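Local structure of endo-1,4-beta-xylanase C (Paenibacillus barcinonensis, 4XUR) at residues N94-K99 and Y145-W150; E57-P62 and P149-S154; D19-N24 and S46-K51. The protein hydrolyses internal beta-1,4-xylosidic linkages in xylan, and this chain is its non-catalytic CBM22-2 module, which binds xylan and xylo-oligosaccharides such as xylotetraose. All blocks are in the same frame, centred on the assembly; numbering follows the deposited sequence.

Interaction 1 of 3, residues N94-K99 and Y145-W150; sequences NGSLEK and YAETPW. With XYP (beta-D-xylopyranose), chain D; XYP (beta-D-xylopyranose), chain B.
Ser96 OG donates across the strand pair to Glu147 OE2 (2.8 Å), meeting the carboxylate on its anti side, 23° out of the plane. The same OE2 accepts from O3 of the chain D xylose, and Glu147 OE1 takes the O2 hydroxyl of that sugar in a short bond of 2.5 Å. Tyr145 OH donates to O2 at 3.0 Å, so O2 both gives and receives. Glu147 CG lies between its backbone N and carbonyl carbon (chi1 64°), and the chain runs on extended to the sugar. Behind this shell, Ser96 CB sits over one face of the Tyr145 ring in a CH-pi contact, 3.5 Å from CZ, while Glu98 N meets the ring edge in plane, 3.6 Å from CE1. Arg31 adds a cation-pi contact to Tyr145 and, with Arg29 and Arg143, pairs with the Glu98 carboxylate. An alanine in place of Tyr145 would probably leave the sugar O2 without its donor and open a gap beside Ser96 CB. Antiparallel hydrogen-bonded pairs, Asn94 with Glu147 and Ser96 with Tyr145, set the register; Asn94 N to Glu147 O (2.8 Å) is almost straight at 176°. These four side chains share the sugar-binding face of the beta-sandwich. Strand 90-101 runs between 139-147 and 109-119, where Ser115 OG is hydrogen-bonded to Asn94 OD1, and 63-65 lies beyond 139-147.

Interaction 2 of 3, residues E57-P62 and P149-S154; sequences ETYHGP and PWKQSS. With XYP (beta-D-xylopyranose), chain B; XYP (beta-D-xylopyranose), chain D.
Thr58 and Lys151 face each other, CA to CA 5.2 Å, where the type I turn from Glu57 to His60 meets the irregular chain that follows Pro149. Tyr59 and Trp150 carry the sugar side of the contact. C3 of the chain B xylose lies over the centre of the Tyr59 ring, 3.7 Å above its plane, and Glu57 CB covers the opposite face toward the rim. Trp150 turns its edge to Tyr59, with Trp150 CZ3 4.0 Å from Tyr59 CD2, and offers one face to O5 of the chain D xylose. Lys151 runs past the Tyr59 edge, where a bend at chi3 (24°) sets CE in the ring plane, Lys151 CE 3.6 Å from Tyr59 CE2. Beyond it Lys151 NZ makes a long salt bridge of 3.7 Å with Glu57 OE1. Ser153 OG adds only weak hydrogen bonding to the Glu57 carboxylate, its choice of oxygen unsettled. Thr58 CG2 packs on Pro149 O at 3.3 Å, whereas Thr58 OG1 is buried without a polar partner, though its fit against Lys151 is doubtful in the model. Arg31 NH1 is hydrogen-bonded to Tyr59 O. The two aromatic side chains thus meet successive sugars through ring faces rather than hydrogen bonds, and the long or weak polar links suggest that Lys151 and Ser153 are held to Glu57 only loosely.

Interaction 3 of 3, residues D19-N24 and S46-K51; sequences DFEDGN and SNRSLK. Unlike the reference sequence in segment 19-24: Asp19 (reference Tyr). With CA (calcium ion), chain G.
Glu21 OE2 lies among Ser46 OG, Arg48 O and the calcium, which it binds at 2.4 Å; it also accepts Arg48 N on its syn side, 3.1 Å away. Glu21 CB starts out pointing away from 46-51, and a bend at chi2 (-50°) brings CD round to the side of the calcium, where OE2 binds. Ser46 OG, flanked by its own N and C (chi1 56°), is a longer ligand, 2.6 Å from the calcium, and is also hydrogen-bonded to His44 O. The main-chain oxygens Asp19 O and Arg48 O, one water and the Asp167 carboxylate complete the site. Asp19, a tyrosine in the reference sequence, thus binds through its backbone, while its OD1 accepts Glu21 N in an Asx turn. The site ties the loop after strand 16-18 to the start of strand 48-53 in the beta-sandwich, with Asp167 supplied by strand 164-173. The type I turn from Phe20 to Gly23 presents Glu21 O over one face of the Arg48 guanidinium. Arg48 extends from CG to NE, bringing NH1 to 3.4 Å from Gly23 CA; a CB at Gly23 would clash with NH1, and its positive phi (83°) also favours glycine. Inside, Leu50 CB lies over one Phe20 face, 3.8 Å from CZ, in a CH-pi contact.

In the fold
Interactions 1 and 2 form one continuous xylan-binding surface: their centres are 9 Å apart, they share Pro149 and Trp150, and both touch the xyloses of chains B and D. Probable backbone hydrogen bonds join them, Ala146 N to Pro62 O at 3.2 Å and Thr148 N to Thr58 O at 3.3 Å. Arg31 and Tyr110 complete the residues of the glycan pocket. Interaction 3, the calcium site, lies well away, its centre about 21 Å from that of interaction 1 and about 24 Å from that of interaction 2. It still meets interaction 2, where Leu50 CD2 packs on Pro62 CB at 3.7 Å.

Interaction 1 of 3, residues N94-K99 and Y145-W150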
loop_
_atom_site.group_PDB
_atom_site.type_symbol
_atom_site.label_atom_id
_atom_site.label_comp_id
_atom_site.label_asym_id
_atom_site.label_seq_id
_atom_site.Cartn_x
_atom_site.Cartn_y
_atom_site.Cartn_z
ATOM N N ASN A 94 -3.623 6.735 1.965
ATOM C CA ASN A 94 -4.497 6.205 0.925
ATOM C C ASN A 94 -4.070 4.784 0.642
ATOM O O ASN A 94 -2.870 4.447 0.677
ATOM C CB ASN A 94 -4.321 7.048 -0.373
ATOM C CG ASN A 94 -4.947 8.442 -0.267
ATOM O OD1 ASN A 94 -5.607 8.773 0.728
ATOM N ND2 ASN A 94 -4.722 9.270 -1.279
ATOM N N GLY A 95 -5.035 3.919 0.374
ATOM C CA GLY A 95 -4.712 2.631 -0.305
ATOM C C GLY A 95 -4.988 2.799 -1.795
ATOM O O GLY A 95 -6.042 3.311 -2.181
ATOM N N SER A 96 -4.034 2.362 -2.629
ATOM C CA SER A 96 -4.121 2.521 -4.088
ATOM C C SER A 96 -3.731 1.265 -4.856
ATOM O O SER A 96 -3.101 0.342 -4.320
ATOM C CB SER A 96 -3.268 3.681 -4.524
ATOM O OG SER A 96 -3.671 4.888 -3.943
ATOM N N LEU A 97 -4.117 1.240 -6.130
ATOM C CA LEU A 97 -3.797 0.205 -7.032
ATOM C C LEU A 97 -2.956 0.768 -8.132
ATOM O O LEU A 97 -3.353 1.764 -8.725
ATOM C CB LEU A 97 -5.047 -0.467 -7.629
ATOM C CG LEU A 97 -6.082 -1.015 -6.656
ATOM C CD1 LEU A 97 -7.238 -1.533 -7.488
ATOM C CD2 LEU A 97 -5.495 -2.070 -5.746
ATOM N N GLU A 98 -1.886 0.055 -8.499
ATOM C CA GLU A 98 -1.148 0.340 -9.776
ATOM C C GLU A 98 -1.452 -0.727 -10.772
ATOM O O GLU A 98 -1.291 -1.913 -10.451
ATOM C CB GLU A 98 0.369 0.377 -9.489
ATOM C CG GLU A 98 1.209 0.445 -10.749
ATOM C CD GLU A 98 2.718 0.555 -10.375
ATOM O OE1 GLU A 98 3.091 1.515 -9.702
ATOM O OE2 GLU A 98 3.460 -0.401 -10.674
ATOM N N LYS A 99 -1.944 -0.352 -11.966
ATOM C CA LYS A 99 -2.367 -1.326 -12.992
ATOM C C LYS A 99 -1.549 -1.223 -14.281
ATOM O O LYS A 99 -1.294 -0.135 -14.759
ATOM C CB LYS A 99 -3.846 -1.157 -13.295
ATOM C CG LYS A 99 -4.742 -1.661 -12.206
ATOM C CD LYS A 99 -6.208 -1.458 -12.625
ATOM C CE LYS A 99 -6.855 -0.362 -11.879
ATOM N NZ LYS A 99 -8.292 -0.364 -12.134
ATOM N N TYR A 145 -0.838 -0.679 -3.046
ATOM C CA TYR A 145 0.172 0.094 -2.362
ATOM C C TYR A 145 -0.432 1.121 -1.435
ATOM O O TYR A 145 -1.645 1.417 -1.563
ATOM C CB TYR A 145 1.173 0.756 -3.346
ATOM C CG TYR A 145 0.665 1.833 -4.255
ATOM C CD1 TYR A 145 0.075 1.492 -5.457
ATOM C CD2 TYR A 145 0.878 3.197 -3.977
ATOM C CE1 TYR A 145 -0.356 2.468 -6.333
ATOM C CE2 TYR A 145 0.445 4.195 -4.844
ATOM C CZ TYR A 145 -0.141 3.818 -6.034
ATOM O OH TYR A 145 -0.579 4.776 -6.948
ATOM N N ALA A 146 0.393 1.627 -0.509
ATOM C CA ALA A 146 -0.046 2.734 0.344
ATOM C C ALA A 146 0.751 3.962 0.039
ATOM O O ALA A 146 1.910 3.892 -0.309
ATOM C CB ALA A 146 0.138 2.379 1.839
ATOM N N GLU A 147 0.107 5.127 0.246
ATOM C CA GLU A 147 0.740 6.413 -0.043
ATOM C C GLU A 147 -0.001 7.522 0.698
ATOM O O GLU A 147 -0.983 7.298 1.348
ATOM C CB GLU A 147 0.701 6.702 -1.521
ATOM C CG GLU A 147 -0.710 6.861 -2.100
ATOM C CD GLU A 147 -0.697 7.133 -3.573
ATOM O OE1 GLU A 147 0.333 7.639 -4.135
ATOM O OE2 GLU A 147 -1.741 6.856 -4.203
ATOM N N THR A 148 0.523 8.743 0.592
ATOM C CA THR A 148 -0.224 9.951 1.042
ATOM C C THR A 148 -0.879 10.651 -0.175
ATOM O O THR A 148 -0.583 10.377 -1.336
ATOM C CB THR A 148 0.689 10.914 1.829
ATOM O OG1 THR A 148 1.934 11.104 1.159
ATOM C CG2 THR A 148 0.973 10.327 3.131
ATOM N N PRO A 149 -1.815 11.546 0.121
ATOM C CA PRO A 149 -2.552 12.138 -1.053
ATOM C C PRO A 149 -1.664 12.836 -2.067
ATOM O O PRO A 149 -0.745 13.526 -1.738
ATOM C CB PRO A 149 -3.497 13.129 -0.356
ATOM C CG PRO A 149 -3.777 12.527 0.971
ATOM C CD PRO A 149 -2.442 11.909 1.379
ATOM N N TRP A 150 -1.980 12.625 -3.348
ATOM C CA TRP A 150 -1.205 13.053 -4.478
ATOM C C TRP A 150 -1.154 14.571 -4.771
ATOM O O TRP A 150 -2.132 15.224 -4.513
ATOM C CB TRP A 150 -1.959 12.387 -5.649
ATOM C CG TRP A 150 -1.712 12.958 -6.889
ATOM C CD1 TRP A 150 -2.583 13.734 -7.670
ATOM C CD2 TRP A 150 -0.506 12.850 -7.585
ATOM N NE1 TRP A 150 -1.928 14.109 -8.829
ATOM C CE2 TRP A 150 -0.649 13.578 -8.796
ATOM C CE3 TRP A 150 0.710 12.254 -7.293
ATOM C CZ2 TRP A 150 0.376 13.669 -9.715
ATOM C CZ3 TRP A 150 1.693 12.348 -8.172
ATOM C CH2 TRP A 150 1.545 13.039 -9.393
HETATM C C1 XYP D . 0.641 8.397 -8.910
HETATM C C2 XYP D . -0.026 8.496 -7.538
HETATM C C3 XYP D . -1.518 8.192 -7.603
HETATM C C4 XYP D . -2.168 9.027 -8.732
HETATM C C5 XYP D . -1.386 8.899 -10.042
HETATM O O2 XYP D . 0.560 7.542 -6.662
HETATM O O3 XYP D . -2.149 8.499 -6.385
HETATM O O4 XYP D . -3.509 8.515 -8.910
HETATM O O5 XYP D . -0.044 9.296 -9.847
HETATM C C1 XYP B . 5.413 7.268 -10.497
HETATM C C2 XYP B . 4.891 8.531 -11.111
HETATM C C3 XYP B . 3.882 9.216 -10.239
HETATM C C4 XYP B . 2.800 8.202 -9.818
HETATM C C5 XYP B . 3.428 6.938 -9.251
HETATM O O2 XYP B . 6.023 9.438 -11.365
HETATM O O3 XYP B . 3.248 10.286 -10.928
HETATM O O4 XYP B . 1.994 8.788 -8.841
HETATM O O5 XYP B . 4.307 6.362 -10.201
#

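Interaction 2 of 3, residues E57-P62 and P149-S154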
loop_
_atom_site.group_PDB
_atom_site.type_symbol
_atom_site.label_atom_id
_atom_site.label_comp_id
_atom_site.label_asym_id
_atom_site.label_seq_id
_atom_site.Cartn_x
_atom_site.Cartn_y
_atom_site.Cartn_z
ATOM N N GLU A 57 8.566 11.743 -2.128
ATOM C CA GLU A 57 7.394 12.041 -2.919
ATOM C C GLU A 57 6.150 11.491 -2.198
ATOM O O GLU A 57 6.244 10.600 -1.328
ATOM C CB GLU A 57 7.501 11.414 -4.324
ATOM C CG GLU A 57 8.708 11.760 -5.172
ATOM C CD GLU A 57 8.755 13.199 -5.688
ATOM O OE1 GLU A 57 7.779 13.944 -5.574
ATOM O OE2 GLU A 57 9.855 13.602 -6.199
ATOM N N THR A 58 4.978 12.059 -2.507
ATOM C CA THR A 58 3.734 11.604 -1.875
ATOM C C THR A 58 3.498 10.181 -2.309
ATOM O O THR A 58 2.922 9.392 -1.561
ATOM C CB THR A 58 2.463 12.400 -2.337
ATOM O OG1 THR A 58 2.335 12.286 -3.765
ATOM C CG2 THR A 58 2.538 13.859 -1.935
ATOM N N TYR A 59 3.949 9.871 -3.535
ATOM C CA TYR A 59 3.709 8.550 -4.126
ATOM C C TYR A 59 4.690 7.428 -3.708
ATOM O O TYR A 59 4.493 6.261 -4.116
ATOM C CB TYR A 59 3.608 8.673 -5.653
ATOM C CG TYR A 59 4.822 9.154 -6.373
ATOM C CD1 TYR A 59 5.878 8.295 -6.660
ATOM C CD2 TYR A 59 4.922 10.492 -6.810
ATOM C CE1 TYR A 59 7.009 8.746 -7.345
ATOM C CE2 TYR A 59 6.053 10.943 -7.511
ATOM C CZ TYR A 59 7.083 10.056 -7.773
ATOM O OH TYR A 59 8.223 10.478 -8.466
ATOM N N HIS A 60 5.707 7.759 -2.931
ATOM C CA HIS A 60 6.554 6.753 -2.289
ATOM C C HIS A 60 5.769 6.010 -1.215
ATOM O O HIS A 60 5.111 6.614 -0.371
ATOM C CB HIS A 60 7.825 7.402 -1.697
ATOM C CG HIS A 60 8.736 7.938 -2.716
ATOM N ND1 HIS A 60 9.857 8.694 -2.400
ATOM C CD2 HIS A 60 8.747 7.799 -4.054
ATOM C CE1 HIS A 60 10.487 9.014 -3.521
ATOM N NE2 HIS A 60 9.842 8.480 -4.536
ATOM N N GLY A 61 5.879 4.693 -1.228
ATOM C CA GLY A 61 5.137 3.831 -0.324
ATOM C C GLY A 61 5.331 2.377 -0.642
ATOM O O GLY A 61 5.914 2.056 -1.699
ATOM N N PRO A 62 4.904 1.485 0.278
ATOM C CA PRO A 62 5.166 0.051 0.060
ATOM C C PRO A 62 4.159 -0.542 -0.959
ATOM O O PRO A 62 2.972 -0.261 -0.836
ATOM C CB PRO A 62 4.928 -0.545 1.480
ATOM C CG PRO A 62 3.897 0.362 2.079
ATOM C CD PRO A 62 4.074 1.730 1.460
ATOM N N PRO A 149 -1.815 11.546 0.121
ATOM C CA PRO A 149 -2.552 12.138 -1.053
ATOM C C PRO A 149 -1.664 12.836 -2.067
ATOM O O PRO A 149 -0.745 13.526 -1.738
ATOM C CB PRO A 149 -3.497 13.129 -0.356
ATOM C CG PRO A 149 -3.777 12.527 0.971
ATOM C CD PRO A 149 -2.442 11.909 1.379
ATOM N N TRP A 150 -1.980 12.625 -3.348
ATOM C CA TRP A 150 -1.205 13.053 -4.478
ATOM C C TRP A 150 -1.154 14.571 -4.771
ATOM O O TRP A 150 -2.132 15.224 -4.513
ATOM C CB TRP A 150 -1.959 12.387 -5.649
ATOM C CG TRP A 150 -1.712 12.958 -6.889
ATOM C CD1 TRP A 150 -2.583 13.734 -7.670
ATOM C CD2 TRP A 150 -0.506 12.850 -7.585
ATOM N NE1 TRP A 150 -1.928 14.109 -8.829
ATOM C CE2 TRP A 150 -0.649 13.578 -8.796
ATOM C CE3 TRP A 150 0.710 12.254 -7.293
ATOM C CZ2 TRP A 150 0.376 13.669 -9.715
ATOM C CZ3 TRP A 150 1.693 12.348 -8.172
ATOM C CH2 TRP A 150 1.545 13.039 -9.393
ATOM N N LYS A 151 -0.068 15.182 -5.262
ATOM C CA LYS A 151 1.312 15.169 -4.711
ATOM C C LYS A 151 1.806 16.638 -4.361
ATOM O O LYS A 151 1.748 17.020 -3.192
ATOM C CB LYS A 151 2.315 14.463 -5.599
ATOM C CG LYS A 151 3.737 14.570 -5.048
ATOM C CD LYS A 151 4.816 14.085 -5.987
ATOM C CE LYS A 151 4.390 14.140 -7.463
ATOM N NZ LYS A 151 5.517 14.364 -8.432
ATOM N N GLN A 152 2.314 17.512 -5.246
ATOM C CA GLN A 152 2.806 17.403 -6.595
ATOM C C GLN A 152 4.267 17.826 -6.374
ATOM O O GLN A 152 4.477 18.766 -5.599
ATOM C CB GLN A 152 2.101 18.467 -7.456
ATOM C CG GLN A 152 0.555 18.456 -7.480
ATOM C CD GLN A 152 -0.035 19.869 -7.255
ATOM O OE1 GLN A 152 0.268 20.529 -6.244
ATOM N NE2 GLN A 152 -0.881 20.323 -8.177
ATOM N N SER A 153 5.247 17.176 -7.040
ATOM C CA SER A 153 6.726 17.307 -6.733
ATOM C C SER A 153 7.071 18.754 -6.464
ATOM O O SER A 153 7.690 19.103 -5.445
ATOM C CB SER A 153 7.635 16.793 -7.881
ATOM O OG SER A 153 8.984 16.556 -7.466
ATOM N N SER A 154 6.629 19.608 -7.378
ATOM C CA SER A 154 6.704 21.054 -7.169
ATOM C C SER A 154 6.274 21.506 -5.754
ATOM O O SER A 154 6.923 22.320 -5.153
ATOM C CB SER A 154 5.787 21.739 -8.190
ATOM O OG SER A 154 4.576 20.988 -8.324
HETATM C C1 XYP B . 5.413 7.268 -10.497
HETATM C C2 XYP B . 4.891 8.531 -11.111
HETATM C C3 XYP B . 3.882 9.216 -10.239
HETATM C C4 XYP B . 2.800 8.202 -9.818
HETATM C C5 XYP B . 3.428 6.938 -9.251
HETATM O O2 XYP B . 6.023 9.438 -11.365
HETATM O O3 XYP B . 3.248 10.286 -10.928
HETATM O O4 XYP B . 1.994 8.788 -8.841
HETATM O O5 XYP B . 4.307 6.362 -10.201
HETATM C C1 XYP D . 0.641 8.397 -8.910
HETATM C C2 XYP D . -0.026 8.496 -7.538
HETATM C C3 XYP D . -1.518 8.192 -7.603
HETATM C C4 XYP D . -2.168 9.027 -8.732
HETATM C C5 XYP D . -1.386 8.899 -10.042
HETATM O O2 XYP D . 0.560 7.542 -6.662
HETATM O O3 XYP D . -2.149 8.499 -6.385
HETATM O O4 XYP D . -3.509 8.515 -8.910
HETATM O O5 XYP D . -0.044 9.296 -9.847
#

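Interaction 3 of 3, residues D19-N24 and S46-K51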
loop_
_atom_site.group_PDB
_atom_site.type_symbol
_atom_site.label_atom_id
_atom_site.label_comp_id
_atom_site.label_asym_id
_atom_site.label_seq_id
_atom_site.Cartn_x
_atom_site.Cartn_y
_atom_site.Cartn_z
ATOM N N ASP A 19 1.578 -10.507 7.495
ATOM C CA ASP A 19 1.656 -10.057 8.881
ATOM C C ASP A 19 3.101 -9.757 9.279
ATOM O O ASP A 19 3.328 -9.228 10.345
ATOM C CB ASP A 19 0.972 -11.031 9.856
ATOM C CG ASP A 19 1.666 -12.420 9.877
ATOM O OD1 ASP A 19 2.856 -12.545 9.522
ATOM O OD2 ASP A 19 1.014 -13.387 10.256
ATOM N N PHE A 20 4.056 -10.052 8.374
ATOM C CA PHE A 20 5.467 -9.764 8.549
ATOM C C PHE A 20 6.154 -10.384 9.768
ATOM O O PHE A 20 7.290 -10.059 10.058
ATOM C CB PHE A 20 5.716 -8.226 8.564
ATOM C CG PHE A 20 5.150 -7.586 7.350
ATOM C CD1 PHE A 20 5.831 -7.730 6.126
ATOM C CD2 PHE A 20 4.004 -6.905 7.411
ATOM C CE1 PHE A 20 5.289 -7.201 4.963
ATOM C CE2 PHE A 20 3.427 -6.318 6.232
ATOM C CZ PHE A 20 4.083 -6.474 5.039
ATOM N N GLU A 21 5.522 -11.375 10.353
ATOM C CA GLU A 21 6.012 -11.922 11.636
ATOM C C GLU A 21 7.192 -12.835 11.433
ATOM O O GLU A 21 7.988 -13.053 12.396
ATOM C CB GLU A 21 4.875 -12.598 12.376
ATOM C CG GLU A 21 3.816 -11.644 12.934
ATOM C CD GLU A 21 4.380 -10.478 13.759
ATOM O OE1 GLU A 21 5.078 -10.727 14.775
ATOM O OE2 GLU A 21 4.126 -9.289 13.429
ATOM N N ASP A 22 7.318 -13.396 10.223
ATOM C CA ASP A 22 8.500 -14.128 9.804
ATOM C C ASP A 22 9.731 -13.269 9.485
ATOM O O ASP A 22 10.784 -13.824 9.137
ATOM C CB ASP A 22 8.178 -15.036 8.595
ATOM C CG ASP A 22 7.635 -14.269 7.372
ATOM O OD1 ASP A 22 7.811 -13.015 7.288
ATOM O OD2 ASP A 22 6.996 -14.899 6.496
ATOM N N GLY A 23 9.591 -11.942 9.447
ATOM C CA GLY A 23 10.689 -11.035 9.165
ATOM C C GLY A 23 11.023 -10.813 7.720
ATOM O O GLY A 23 12.045 -10.177 7.390
ATOM N N ASN A 24 10.188 -11.360 6.829
ATOM C CA ASN A 24 10.568 -11.398 5.408
ATOM C C ASN A 24 9.923 -10.285 4.652
ATOM O O ASN A 24 8.723 -10.085 4.753
ATOM C CB ASN A 24 10.181 -12.736 4.749
ATOM C CG ASN A 24 10.939 -13.918 5.332
ATOM O OD1 ASN A 24 12.111 -13.802 5.711
ATOM N ND2 ASN A 24 10.260 -15.049 5.422
ATOM N N SER A 46 1.316 -6.866 17.460
ATOM C CA SER A 46 2.372 -7.813 17.112
ATOM C C SER A 46 3.702 -7.128 17.162
ATOM O O SER A 46 3.771 -5.936 17.442
ATOM C CB SER A 46 2.136 -8.417 15.735
ATOM O OG SER A 46 2.014 -7.409 14.693
ATOM N N ASN A 47 4.743 -7.879 16.848
ATOM C CA ASN A 47 6.096 -7.413 16.971
ATOM C C ASN A 47 6.748 -6.915 15.704
ATOM O O ASN A 47 7.797 -6.242 15.752
ATOM C CB ASN A 47 6.962 -8.538 17.604
ATOM C CG ASN A 47 8.339 -8.037 18.054
ATOM O OD1 ASN A 47 8.449 -7.088 18.834
ATOM N ND2 ASN A 47 9.398 -8.686 17.560
ATOM N N ARG A 48 6.156 -7.207 14.545
ATOM C CA ARG A 48 6.788 -6.843 13.281
ATOM C C ARG A 48 5.804 -6.207 12.302
ATOM O O ARG A 48 4.598 -6.522 12.318
ATOM C CB ARG A 48 7.469 -8.056 12.645
ATOM C CG ARG A 48 8.488 -8.709 13.604
ATOM C CD ARG A 48 9.510 -9.563 12.944
ATOM N NE ARG A 48 10.285 -10.306 13.958
ATOM C CZ ARG A 48 11.170 -11.256 13.689
ATOM N NH1 ARG A 48 11.456 -11.579 12.445
ATOM N NH2 ARG A 48 11.791 -11.858 14.693
ATOM N N SER A 49 6.347 -5.320 11.473
ATOM C CA SER A 49 5.524 -4.593 10.474
ATOM C C SER A 49 6.438 -4.038 9.430
ATOM O O SER A 49 7.631 -4.176 9.499
ATOM C CB SER A 49 4.703 -3.527 11.188
ATOM O OG SER A 49 5.532 -2.525 11.754
ATOM N N LEU A 50 5.872 -3.388 8.390
ATOM C CA LEU A 50 6.663 -2.923 7.299
ATOM C C LEU A 50 6.742 -1.429 7.349
ATOM O O LEU A 50 5.747 -0.738 7.184
ATOM C CB LEU A 50 5.993 -3.352 5.968
ATOM C CG LEU A 50 6.764 -2.921 4.706
ATOM C CD1 LEU A 50 8.195 -3.414 4.732
ATOM C CD2 LEU A 50 5.977 -3.422 3.498
ATOM N N LYS A 51 7.965 -0.898 7.610
ATOM C CA LYS A 51 8.217 0.503 7.665
ATOM C C LYS A 51 8.696 1.017 6.339
ATOM O O LYS A 51 9.620 0.449 5.775
ATOM C CB LYS A 51 9.235 0.852 8.742
ATOM C CG LYS A 51 9.399 2.378 8.966
ATOM C CD LYS A 51 10.503 2.720 10.002
ATOM C CE LYS A 51 10.388 4.224 10.370
ATOM N NZ LYS A 51 10.950 4.567 11.699
HETATM CA CA CA G . 2.718 -7.862 12.202
HETATM O O HOH W 1 0.831 -8.923 12.610
#